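Local coordinates for fiber (Human adenovirus 26, PDB 6FJN), which probably attaches the virion to receptors on the host cell through its C-terminal trimeric knob, the part present here, during virus entry, at residues L105-P111 / F144-T148. Residues are numbered along the deposited sequence.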
loop_
_atom_site.group_PDB
_atom_site.type_symbol
_atom_site.label_atom_id
_atom_site.label_comp_id
_atom_site.label_asym_id
_atom_site.label_seq_id
_atom_site.Cartn_x
_atom_site.Cartn_y
_atom_site.Cartn_z
ATOM N N LEU A 105 15.202 -10.103 10.032
ATOM C CA LEU A 105 14.997 -11.308 10.887
ATOM C C LEU A 105 14.558 -10.979 12.311
ATOM O O LEU A 105 13.993 -11.815 12.999
ATOM C CB LEU A 105 16.264 -12.168 10.888
ATOM C CG LEU A 105 16.379 -13.065 9.641
ATOM C CD1 LEU A 105 17.817 -13.516 9.472
ATOM C CD2 LEU A 105 15.428 -14.242 9.676
ATOM N N THR A 106 14.789 -9.757 12.764
ATOM C CA THR A 106 14.257 -9.337 14.075
ATOM C C THR A 106 12.778 -9.025 13.994
ATOM O O THR A 106 11.946 -9.472 14.806
ATOM C CB THR A 106 15.000 -8.136 14.635
ATOM O OG1 THR A 106 16.382 -8.477 14.695
ATOM C CG2 THR A 106 14.505 -7.760 16.026
ATOM N N ALA A 107 12.367 -8.285 12.955
ATOM C CA ALA A 107 10.939 -8.009 12.726
ATOM C C ALA A 107 10.202 -9.300 12.434
ATOM O O ALA A 107 9.034 -9.522 12.847
ATOM C CB ALA A 107 10.779 -7.077 11.545
ATOM N N TYR A 108 10.858 -10.153 11.627
ATOM C CA TYR A 108 10.198 -11.350 11.074
ATOM C C TYR A 108 11.051 -12.566 11.365
ATOM O O TYR A 108 11.789 -13.065 10.497
ATOM C CB TYR A 108 9.905 -11.205 9.575
ATOM C CG TYR A 108 9.445 -9.839 9.158
ATOM C CD1 TYR A 108 8.282 -9.291 9.618
ATOM C CD2 TYR A 108 10.192 -9.073 8.261
ATOM C CE1 TYR A 108 7.845 -8.043 9.203
ATOM C CE2 TYR A 108 9.771 -7.824 7.836
ATOM C CZ TYR A 108 8.602 -7.308 8.301
ATOM O OH TYR A 108 8.215 -6.051 7.883
ATOM N N PRO A 109 11.018 -13.058 12.602
ATOM C CA PRO A 109 11.884 -14.168 12.951
ATOM C C PRO A 109 11.367 -15.467 12.359
ATOM O O PRO A 109 10.189 -15.672 12.168
ATOM C CB PRO A 109 11.850 -14.173 14.482
ATOM C CG PRO A 109 10.538 -13.541 14.810
ATOM C CD PRO A 109 10.244 -12.559 13.755
ATOM N N LYS A 110 12.302 -16.371 12.125
ATOM C CA LYS A 110 11.949 -17.709 11.733
ATOM C C LYS A 110 11.126 -18.362 12.828
ATOM O O LYS A 110 11.294 -18.066 14.025
ATOM C CB LYS A 110 13.192 -18.588 11.553
ATOM C CG LYS A 110 14.193 -18.044 10.552
ATOM C CD LYS A 110 13.949 -18.481 9.146
ATOM C CE LYS A 110 15.044 -19.470 8.744
ATOM N NZ LYS A 110 14.518 -20.277 7.651
ATOM N N PRO A 111 10.272 -19.302 12.444
ATOM C CA PRO A 111 9.549 -20.028 13.491
ATOM C C PRO A 111 10.472 -20.776 14.436
ATOM O O PRO A 111 11.556 -21.245 14.031
ATOM C CB PRO A 111 8.734 -21.040 12.718
ATOM C CG PRO A 111 8.674 -20.528 11.335
ATOM C CD PRO A 111 9.976 -19.843 11.111
ATOM N N PHE A 144 6.737 -13.389 5.690
ATOM C CA PHE A 144 8.167 -13.133 5.701
ATOM C C PHE A 144 8.882 -14.048 6.669
ATOM O O PHE A 144 8.561 -14.089 7.868
ATOM C CB PHE A 144 8.419 -11.672 6.106
ATOM C CG PHE A 144 7.752 -10.708 5.150
ATOM C CD1 PHE A 144 8.246 -10.515 3.870
ATOM C CD2 PHE A 144 6.613 -10.028 5.494
ATOM C CE1 PHE A 144 7.619 -9.708 2.961
ATOM C CE2 PHE A 144 5.968 -9.189 4.572
ATOM C CZ PHE A 144 6.488 -9.062 3.309
ATOM N N ASN A 145 9.889 -14.763 6.139
ATOM C CA ASN A 145 10.800 -15.602 6.929
ATOM C C ASN A 145 10.127 -16.724 7.693
ATOM O O ASN A 145 10.649 -17.206 8.676
ATOM C CB ASN A 145 11.699 -14.770 7.851
ATOM C CG ASN A 145 12.572 -13.797 7.118
ATOM O OD1 ASN A 145 12.980 -12.747 7.746
ATOM N ND2 ASN A 145 12.904 -14.031 5.899
ATOM N N GLN A 146 8.966 -17.172 7.207
ATOM C CA GLN A 146 8.241 -18.239 7.895
ATOM C C GLN A 146 8.543 -19.622 7.356
ATOM O O GLN A 146 8.108 -20.607 7.946
ATOM C CB GLN A 146 6.734 -17.961 7.919
ATOM C CG GLN A 146 6.405 -16.629 8.606
ATOM C CD GLN A 146 7.045 -16.545 9.970
ATOM O OE1 GLN A 146 6.718 -17.345 10.870
ATOM N NE2 GLN A 146 8.036 -15.716 10.120
ATOM N N GLU A 147 9.323 -19.750 6.283
ATOM C CA GLU A 147 9.729 -21.032 5.773
ATOM C C GLU A 147 11.019 -21.495 6.431
ATOM O O GLU A 147 11.894 -20.719 6.734
ATOM C CB GLU A 147 9.953 -20.974 4.269
ATOM C CG GLU A 147 8.680 -20.558 3.509
ATOM C CD GLU A 147 7.530 -21.504 3.753
ATOM O OE1 GLU A 147 7.690 -22.721 3.486
ATOM O OE2 GLU A 147 6.430 -21.063 4.115
ATOM N N THR A 148 11.113 -22.810 6.603
ATOM C CA THR A 148 12.373 -23.453 6.964
ATOM C C THR A 148 12.861 -24.462 5.858
ATOM O O THR A 148 13.983 -24.974 5.995
ATOM C CB THR A 148 12.225 -24.180 8.301
ATOM O OG1 THR A 148 11.097 -25.034 8.198
ATOM C CG2 THR A 148 11.988 -23.172 9.409
HETATM O O HOH W 1 15.754 -22.873 7.361
#
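Long polar side chains supply the hydrogen bonds between these irregular segments, aromatic and proline surfaces much of the buried area. Q146, with chi1 and chi2 both m, folds back over its own backbone, so that NE2 donates both to O of F144 (2.8 Å) and to O of P109 (3.0 Å); a primary amide, with two hydrogens, suits this bridge. K110 starts away from 144-148, but its flexible chain curls round until NZ reaches O of E147 at 2.8 Å, while a water links NZ to O of T148. N145 occupies left-handed backbone space (phi 61°), a conformation asparagine tolerates well. The compact, rigid P111 ring packs with CG 3.4 Å from O of Q146. Deeper in, F144 sets CB over the Y108 ring, 4.1 Å from its centroid, and the hydroxyl of Y108 hydrogen-bonds the backbone of L181. The contact joins the loop between strands 89-90 and 123-129 to that between strands 137-144 and 154-161, at one end of the adenovirus fiber knob's antiparallel β-sandwich.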